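Local coordinates for protein diphosphomevalonate decarboxylase, putative (Trypanosoma brucei, PDB 2HKE) that probably catalyses the ATP-dependent decarboxylation of (R)-5-diphosphomevalonate to isopentenyl diphosphate, a precursor of isoprenoids and sterols, at residues A[153-158]-A[173-178]; A[243-248]-A[287-292]. The protein carries 1 engineered substitution. All coordinates share one frame; numbering follows the deposited sequence.

Overall arrangement
Contact 1 (153-158 with 173-178) pairs two strands of a hairpin in the large mixed sheet, whereas contact 2 (243-248 with 287-292) lays a helix on the edge strand of the separate five-stranded sheet. The first is partly buried and the second buried almost throughout. Their centres are about 18 Å apart, they do not touch, and contact 1 closes in the chain before contact 2 opens. Chemistry follows place: main-chain hydrogen bonds, one glutamine side-chain bond and a few apolar pairs join the hairpin, while a methionine methylene over a tyrosine ring, one serine bond and two bridging waters join helix to strand. Helix 213-234 is a common neighbour, meeting Phe155 and Phe174 of contact 1 and Ile243 and Leu246 of contact 2.

Contact 1: A[153-158]-A[173-178]; sequences GGFVIW and QFVDET
Phe155 meets two residues of the partner strand at once. Phe155 O accepts a short bond from Phe174 N (2.7 Å), nearly along the C=O axis, and a weak one from Val175 N, while Phe155 N donates to Val175 O at 2.9 Å. The extra residue shifts the register before Val156 pairs with Gln173.

Side chains follow this kink. Phe155 and Val175 point the same way: the phenyl, with CG beside the backbone N (chi1 -70°), brings CD1 to 3.5 Å from Val175 CG2, the methyl in the crowded position between N and carbonyl. Phe174 CG is anti to its backbone N (chi1 -180°), and its ring obliquely crosses the tip of Ile157, whose CD1 lies 3.9 Å from Phe174 CD1. Phe37 of strand 36-40 packs edge-to-face with Phe174.

On the Val156 face, Gln173 is extended beyond CG (chi2 180°), reaching alongside 153-156 until NE2 bonds Gly153 O at 2.8 Å. The oxygen lies near the amide plane, but NE2 sits above the carbonyl plane. At Gly154 the partner backbone is too close for a side chain, and CA makes a CA-H...O contact with Val175 O (3.4 Å). Past the kink, Asp176 OD1 accepts from Thr178 N, an Asx turn. Two residues facing one define a classic beta bulge, here in the antiparallel hairpin of strands 155-159 and 170-175.

Contact 2: A[243-248]-A[287-292]; sequences IAMLES and ALAYTF
One face of the Tyr290 ring carries the CG methylene of Met245, and its edge meets the hydroxyl of Ser248. Met245 CG stands over the ring centre, 3.6 Å from the centroid of Tyr290 and only 10° off the normal, a CH-pi contact. SD approaches the same ring obliquely and comes to 3.4 Å from Tyr290 CE2, which makes this a Met-aromatic contact as well. Ser248 OG lies in the ring plane beside CD1 and CE1, and it also sits at the edge of the Phe292 ring, so one oxygen touches the rims of both rings.

The two long side chains cross at about a right angle. Tyr290 CG occupies the crowded position between backbone N and carbonyl (chi1 60°), which turns the phenol toward the helix, where its OH bonds Asp249 OD1. Met245 starts with CG beside its own N, runs straight at chi2 and bends at chi3 (-75°), carrying CE to the neighbourhood of Leu288 O. Its CG also packs on the Ala289 methyl.

Ser248 supplies the direct polar link. With OG anti to its backbone N, the hydroxyl is held toward the strand and accepts from Phe292 N at 3.1 Å. Its CB meanwhile rests against Thr291 OG1. Two waters extend the join: one donates to Ala244 O (2.6 Å) and accepts from Thr291 OG1, while the other donates to both Ser248 O and Phe292 O. Lys18 NZ also bonds Thr291 OG1 and Phe292 O.

The axis of the helical segment 243-248 passes within 7.0 Å of that of strand 288-291, the two running roughly parallel. Helix 267-283 packs against Tyr290 and Phe292, helix 213-234 meets Ile243 and Leu246, and strand 298-303 is the antiparallel neighbour of this edge strand.

Contact 1: A[153-158]-A[173-178]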
ATOM      1  N   GLY A 153       8.456  -8.136  -4.120  1.00 21.46           N
ATOM      2  CA  GLY A 153       8.022  -7.519  -5.374  1.00 21.25           C
ATOM      3  C   GLY A 153       6.819  -8.242  -5.941  1.00 20.27           C
ATOM      4  O   GLY A 153       6.456  -9.340  -5.509  1.00 20.12           O
ATOM      5  N   GLY A 154       6.177  -7.629  -6.916  1.00 19.49           N
ATOM      6  CA  GLY A 154       5.157  -8.300  -7.660  1.00 19.21           C
ATOM      7  C   GLY A 154       3.777  -8.265  -7.069  1.00 20.17           C
ATOM      8  O   GLY A 154       3.380  -7.242  -6.529  1.00 19.94           O
ATOM      9  N   PHE A 155       3.067  -9.387  -7.177  1.00 18.48           N
ATOM     10  CA  PHE A 155       1.706  -9.545  -6.629  1.00 18.43           C
ATOM     11  C   PHE A 155       1.862 -10.408  -5.373  1.00 19.00           C
ATOM     12  O   PHE A 155       2.441 -11.497  -5.407  1.00 19.97           O
ATOM     13  CB  PHE A 155       0.798 -10.222  -7.602  1.00 18.25           C
ATOM     14  CG  PHE A 155       0.430  -9.398  -8.795  1.00 19.43           C
ATOM     15  CD1 PHE A 155       1.340  -9.141  -9.786  1.00 21.30           C
ATOM     16  CD2 PHE A 155      -0.858  -8.917  -8.949  1.00 19.88           C
ATOM     17  CE1 PHE A 155       0.956  -8.404 -10.922  1.00 21.03           C
ATOM     18  CE2 PHE A 155      -1.230  -8.171 -10.068  1.00 19.79           C
ATOM     19  CZ  PHE A 155      -0.312  -7.943 -11.044  1.00 20.27           C
ATOM     20  N   VAL A 156       1.368  -9.914  -4.251  1.00 17.30           N
ATOM     21  CA  VAL A 156       1.672 -10.484  -2.945  1.00 16.61           C
ATOM     22  C   VAL A 156       0.377 -10.764  -2.190  1.00 17.96           C
ATOM     23  O   VAL A 156      -0.488  -9.880  -2.100  1.00 17.80           O
ATOM     24  CB  VAL A 156       2.562  -9.490  -2.145  1.00 17.12           C
ATOM     25  CG1 VAL A 156       2.885  -9.990  -0.753  1.00 16.74           C
ATOM     26  CG2 VAL A 156       3.850  -9.184  -2.966  1.00 18.96           C
ATOM     27  N   ILE A 157       0.280 -11.977  -1.670  1.00 17.83           N
ATOM     28  CA  ILE A 157      -0.815 -12.381  -0.788  1.00 17.95           C
ATOM     29  C   ILE A 157      -0.405 -12.308   0.675  1.00 18.33           C
ATOM     30  O   ILE A 157       0.587 -12.877   1.073  1.00 18.45           O
ATOM     31  CB  ILE A 157      -1.249 -13.800  -1.096  1.00 17.96           C
ATOM     32  CG1 ILE A 157      -1.826 -13.887  -2.516  1.00 17.05           C
ATOM     33  CG2 ILE A 157      -2.310 -14.284  -0.062  1.00 19.70           C
ATOM     34  CD1 ILE A 157      -1.980 -15.380  -3.003  1.00 18.72           C
ATOM     35  N   TRP A 158      -1.213 -11.651   1.506  1.00 17.42           N
ATOM     36  CA  TRP A 158      -1.056 -11.786   2.926  1.00 17.81           C
ATOM     37  C   TRP A 158      -1.984 -12.929   3.317  1.00 19.46           C
ATOM     38  O   TRP A 158      -3.231 -12.788   3.234  1.00 19.04           O
ATOM     39  CB  TRP A 158      -1.493 -10.469   3.636  1.00 18.28           C
ATOM     40  CG  TRP A 158      -1.375 -10.493   5.110  1.00 17.51           C
ATOM     41  CD1 TRP A 158      -0.865 -11.504   5.884  1.00 18.84           C
ATOM     42  CD2 TRP A 158      -1.823  -9.482   6.022  1.00 17.97           C
ATOM     43  NE1 TRP A 158      -0.953 -11.172   7.218  1.00 18.96           N
ATOM     44  CE2 TRP A 158      -1.526  -9.937   7.330  1.00 18.27           C
ATOM     45  CE3 TRP A 158      -2.407  -8.227   5.861  1.00 18.85           C
ATOM     46  CZ2 TRP A 158      -1.828  -9.199   8.465  1.00 17.99           C
ATOM     47  CZ3 TRP A 158      -2.721  -7.490   7.027  1.00 19.63           C
ATOM     48  CH2 TRP A 158      -2.398  -7.993   8.297  1.00 19.00           C
ATOM     49  N   GLN A 173       4.886 -14.210  -2.058  1.00 20.21           N
ATOM     50  CA  GLN A 173       4.848 -13.666  -3.404  1.00 21.41           C
ATOM     51  C   GLN A 173       4.027 -14.601  -4.251  1.00 22.13           C
ATOM     52  O   GLN A 173       4.274 -15.804  -4.286  1.00 23.43           O
ATOM     53  CB  GLN A 173       6.263 -13.513  -3.987  1.00 21.04           C
ATOM     54  CG  GLN A 173       6.254 -12.873  -5.314  1.00 20.99           C
ATOM     55  CD  GLN A 173       7.646 -12.744  -5.819  1.00 24.17           C
ATOM     56  OE1 GLN A 173       8.244 -13.760  -6.176  1.00 24.93           O
ATOM     57  NE2 GLN A 173       8.209 -11.530  -5.766  1.00 21.93           N
ATOM     58  N   PHE A 174       3.004 -14.082  -4.916  1.00 21.48           N
ATOM     59  CA  PHE A 174       2.205 -14.886  -5.780  1.00 21.56           C
ATOM     60  C   PHE A 174       2.871 -15.047  -7.154  1.00 22.10           C
ATOM     61  O   PHE A 174       3.057 -16.187  -7.628  1.00 21.55           O
ATOM     62  CB  PHE A 174       0.798 -14.349  -5.898  1.00 21.74           C
ATOM     63  CG  PHE A 174      -0.091 -15.160  -6.787  1.00 21.64           C
ATOM     64  CD1 PHE A 174      -0.527 -16.423  -6.421  1.00 23.64           C
ATOM     65  CD2 PHE A 174      -0.523 -14.633  -7.983  1.00 22.40           C
ATOM     66  CE1 PHE A 174      -1.349 -17.172  -7.257  1.00 23.34           C
ATOM     67  CE2 PHE A 174      -1.352 -15.352  -8.808  1.00 19.85           C
ATOM     68  CZ  PHE A 174      -1.761 -16.621  -8.451  1.00 23.83           C
ATOM     69  N   VAL A 175       3.168 -13.922  -7.773  1.00 21.19           N
ATOM     70  CA  VAL A 175       4.028 -13.830  -8.915  1.00 21.95           C
ATOM     71  C   VAL A 175       4.902 -12.640  -8.775  1.00 22.77           C
ATOM     72  O   VAL A 175       4.554 -11.652  -8.085  1.00 20.32           O
ATOM     73  CB  VAL A 175       3.260 -13.738 -10.268  1.00 21.99           C
ATOM     74  CG1 VAL A 175       2.421 -15.005 -10.498  1.00 21.29           C
ATOM     75  CG2 VAL A 175       2.382 -12.459 -10.386  1.00 21.39           C
ATOM     76  N   ASP A 176       6.062 -12.690  -9.443  1.00 22.56           N
ATOM     77  CA  ASP A 176       6.978 -11.565  -9.306  1.00 22.90           C
ATOM     78  C   ASP A 176       6.705 -10.504 -10.346  1.00 21.84           C
ATOM     79  O   ASP A 176       5.762 -10.578 -11.125  1.00 21.42           O
ATOM     80  CB  ASP A 176       8.454 -12.022  -9.285  1.00 23.32           C
ATOM     81  CG  ASP A 176       8.935 -12.563 -10.621  1.00 26.53           C
ATOM     82  OD1 ASP A 176       8.350 -12.240 -11.681  1.00 25.74           O
ATOM     83  OD2 ASP A 176       9.952 -13.324 -10.605  1.00 28.49           O
ATOM     84  N   GLU A 177       7.514  -9.473 -10.301  1.00 23.57           N
ATOM     85  CA  GLU A 177       7.361  -8.306 -11.156  1.00 24.35           C
ATOM     86  C   GLU A 177       7.548  -8.605 -12.628  1.00 25.12           C
ATOM     87  O   GLU A 177       7.203  -7.797 -13.460  1.00 26.67           O
ATOM     88  CB  GLU A 177       8.321  -7.204 -10.708  1.00 25.47           C
ATOM     89  CG  GLU A 177       9.830  -7.448 -10.877  1.00 27.82           C
ATOM     90  CD  GLU A 177      10.474  -8.260  -9.761  1.00 31.70           C
ATOM     91  OE1 GLU A 177       9.773  -8.802  -8.894  1.00 31.86           O
ATOM     92  OE2 GLU A 177      11.722  -8.365  -9.725  1.00 36.26           O
ATOM     93  N   THR A 178       8.194  -9.710 -12.962  1.00 24.86           N
ATOM     94  CA  THR A 178       8.351 -10.070 -14.355  1.00 24.44           C
ATOM     95  C   THR A 178       7.148 -10.751 -14.986  1.00 24.13           C
ATOM     96  O   THR A 178       7.100 -10.908 -16.204  1.00 24.97           O
ATOM     97  CB  THR A 178       9.592 -11.004 -14.566  1.00 24.61           C
ATOM     98  OG1 THR A 178       9.308 -12.269 -14.010  1.00 26.43           O
ATOM     99  CG2 THR A 178      10.801 -10.457 -13.940  1.00 23.95           C
TER

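Contact 2: A[243-248]-A[287-292]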
ATOM      1  N   ILE A 243     -12.619  -7.363 -10.248  1.00 20.62           N
ATOM      2  CA  ILE A 243     -12.411  -7.717  -8.825  1.00 20.36           C
ATOM      3  C   ILE A 243     -11.959  -6.489  -8.070  1.00 19.89           C
ATOM      4  O   ILE A 243     -12.441  -6.199  -6.968  1.00 17.64           O
ATOM      5  CB  ILE A 243     -11.373  -8.871  -8.641  1.00 20.21           C
ATOM      6  CG1 ILE A 243     -11.950 -10.156  -9.183  1.00 23.30           C
ATOM      7  CG2 ILE A 243     -10.855  -8.978  -7.161  1.00 21.37           C
ATOM      8  CD1 ILE A 243     -13.179 -10.641  -8.392  1.00 27.75           C
ATOM      9  N   ALA A 244     -10.975  -5.761  -8.621  1.00 18.85           N
ATOM     10  CA  ALA A 244     -10.448  -4.611  -7.877  1.00 18.76           C
ATOM     11  C   ALA A 244     -11.550  -3.547  -7.590  1.00 18.68           C
ATOM     12  O   ALA A 244     -11.619  -2.943  -6.506  1.00 16.34           O
ATOM     13  CB  ALA A 244      -9.282  -4.001  -8.627  1.00 18.61           C
ATOM     14  N   MET A 245     -12.419  -3.296  -8.577  1.00 18.41           N
ATOM     15  CA  MET A 245     -13.474  -2.306  -8.407  1.00 18.94           C
ATOM     16  C   MET A 245     -14.566  -2.834  -7.471  1.00 19.72           C
ATOM     17  O   MET A 245     -15.134  -2.073  -6.709  1.00 19.72           O
ATOM     18  CB  MET A 245     -14.066  -1.921  -9.761  1.00 18.42           C
ATOM     19  CG  MET A 245     -13.062  -1.058 -10.551  1.00 19.98           C
ATOM     20  SD  MET A 245     -13.577  -0.396 -12.104  1.00 20.32           S
ATOM     21  CE  MET A 245     -13.514  -1.840 -13.148  1.00 18.33           C
ATOM     22  N   LEU A 246     -14.851  -4.122  -7.524  1.00 19.33           N
ATOM     23  CA  LEU A 246     -15.838  -4.707  -6.586  1.00 20.07           C
ATOM     24  C   LEU A 246     -15.345  -4.602  -5.169  1.00 19.09           C
ATOM     25  O   LEU A 246     -16.069  -4.230  -4.278  1.00 20.41           O
ATOM     26  CB  LEU A 246     -16.067  -6.177  -6.894  1.00 20.57           C
ATOM     27  CG  LEU A 246     -16.909  -6.462  -8.126  1.00 23.62           C
ATOM     28  CD1 LEU A 246     -16.802  -7.968  -8.484  1.00 27.32           C
ATOM     29  CD2 LEU A 246     -18.353  -6.036  -7.864  1.00 30.10           C
ATOM     30  N   GLU A 247     -14.076  -4.860  -4.967  1.00 17.93           N
ATOM     31  CA  GLU A 247     -13.482  -4.799  -3.640  1.00 17.94           C
ATOM     32  C   GLU A 247     -13.463  -3.386  -3.109  1.00 17.76           C
ATOM     33  O   GLU A 247     -13.786  -3.117  -1.939  1.00 18.63           O
ATOM     34  CB  GLU A 247     -12.062  -5.357  -3.711  1.00 17.09           C
ATOM     35  CG  GLU A 247     -11.987  -6.866  -3.592  1.00 18.01           C
ATOM     36  CD  GLU A 247     -12.281  -7.334  -2.181  1.00 21.65           C
ATOM     37  OE1 GLU A 247     -11.483  -7.017  -1.260  1.00 23.53           O
ATOM     38  OE2 GLU A 247     -13.356  -7.967  -1.969  1.00 23.03           O
ATOM     39  N   SER A 248     -13.095  -2.441  -3.961  1.00 18.00           N
ATOM     40  CA  SER A 248     -13.094  -1.039  -3.581  1.00 18.05           C
ATOM     41  C   SER A 248     -14.474  -0.571  -3.220  1.00 18.25           C
ATOM     42  O   SER A 248     -14.677   0.091  -2.203  1.00 19.51           O
ATOM     43  CB  SER A 248     -12.579  -0.222  -4.755  1.00 18.60           C
ATOM     44  OG  SER A 248     -12.511   1.159  -4.419  1.00 20.15           O
ATOM     45  N   ALA A 287     -11.116  -1.181 -19.548  1.00 18.68           N
ATOM     46  CA  ALA A 287      -9.765  -0.751 -19.846  1.00 18.73           C
ATOM     47  C   ALA A 287      -9.022  -0.206 -18.624  1.00 18.85           C
ATOM     48  O   ALA A 287      -7.777  -0.097 -18.609  1.00 18.38           O
ATOM     49  CB  ALA A 287      -9.812   0.286 -20.980  1.00 18.55           C
ATOM     50  N   LEU A 288      -9.775   0.198 -17.608  1.00 19.32           N
ATOM     51  CA  LEU A 288      -9.227   1.032 -16.518  1.00 18.34           C
ATOM     52  C   LEU A 288      -9.940   0.598 -15.251  1.00 19.09           C
ATOM     53  O   LEU A 288     -11.144   0.409 -15.276  1.00 16.97           O
ATOM     54  CB  LEU A 288      -9.444   2.537 -16.806  1.00 19.45           C
ATOM     55  CG  LEU A 288      -8.883   3.565 -15.834  1.00 19.28           C
ATOM     56  CD1 LEU A 288      -7.299   3.431 -15.690  1.00 16.69           C
ATOM     57  CD2 LEU A 288      -9.266   5.003 -16.250  1.00 17.27           C
ATOM     58  N   ALA A 289      -9.190   0.396 -14.162  1.00 18.66           N
ATOM     59  CA  ALA A 289      -9.755   0.049 -12.874  1.00 19.05           C
ATOM     60  C   ALA A 289      -9.345   1.049 -11.838  1.00 18.46           C
ATOM     61  O   ALA A 289      -8.232   1.600 -11.898  1.00 18.23           O
ATOM     62  CB  ALA A 289      -9.277  -1.361 -12.406  1.00 17.01           C
ATOM     63  N   TYR A 290     -10.257   1.319 -10.895  1.00 18.39           N
ATOM     64  CA  TYR A 290      -9.979   2.157  -9.707  1.00 18.73           C
ATOM     65  C   TYR A 290      -9.902   1.257  -8.464  1.00 19.80           C
ATOM     66  O   TYR A 290     -10.510   0.183  -8.412  1.00 19.52           O
ATOM     67  CB  TYR A 290     -11.043   3.241  -9.511  1.00 18.54           C
ATOM     68  CG  TYR A 290     -12.432   2.710  -9.320  1.00 19.10           C
ATOM     69  CD1 TYR A 290     -12.828   2.145  -8.084  1.00 16.19           C
ATOM     70  CD2 TYR A 290     -13.350   2.708 -10.388  1.00 17.69           C
ATOM     71  CE1 TYR A 290     -14.125   1.591  -7.954  1.00 17.32           C
ATOM     72  CE2 TYR A 290     -14.628   2.193 -10.245  1.00 20.27           C
ATOM     73  CZ  TYR A 290     -15.014   1.655  -9.021  1.00 19.02           C
ATOM     74  OH  TYR A 290     -16.295   1.128  -8.936  1.00 20.38           O
ATOM     75  N   THR A 291      -9.171   1.737  -7.460  1.00 18.54           N
ATOM     76  CA  THR A 291      -9.330   1.261  -6.114  1.00 19.64           C
ATOM     77  C   THR A 291      -9.003   2.385  -5.148  1.00 19.58           C
ATOM     78  O   THR A 291      -8.117   3.174  -5.414  1.00 19.35           O
ATOM     79  CB  THR A 291      -8.549  -0.019  -5.827  1.00 20.18           C
ATOM     80  OG1 THR A 291      -9.007  -0.557  -4.591  1.00 22.13           O
ATOM     81  CG2 THR A 291      -7.047   0.224  -5.712  1.00 20.88           C
ATOM     82  N   PHE A 292      -9.769   2.460  -4.064  1.00 20.87           N
ATOM     83  CA  PHE A 292      -9.522   3.333  -2.946  1.00 21.47           C
ATOM     84  C   PHE A 292      -9.187   2.484  -1.734  1.00 23.38           C
ATOM     85  O   PHE A 292      -9.773   1.422  -1.557  1.00 23.37           O
ATOM     86  CB  PHE A 292     -10.781   4.197  -2.636  1.00 21.29           C
ATOM     87  CG  PHE A 292     -11.162   5.112  -3.775  1.00 19.76           C
ATOM     88  CD1 PHE A 292     -11.831   4.603  -4.862  1.00 20.86           C
ATOM     89  CD2 PHE A 292     -10.803   6.461  -3.782  1.00 18.08           C
ATOM     90  CE1 PHE A 292     -12.185   5.392  -5.926  1.00 18.67           C
ATOM     91  CE2 PHE A 292     -11.126   7.250  -4.848  1.00 19.19           C
ATOM     92  CZ  PHE A 292     -11.800   6.727  -5.929  1.00 21.29           C
TER
HETATM   93  O   HOH W   1      -9.639  -3.045  -4.833  1.00 18.42           O
HETATM   94  O   HOH W   2     -12.507   1.352  -1.097  1.00 21.50           O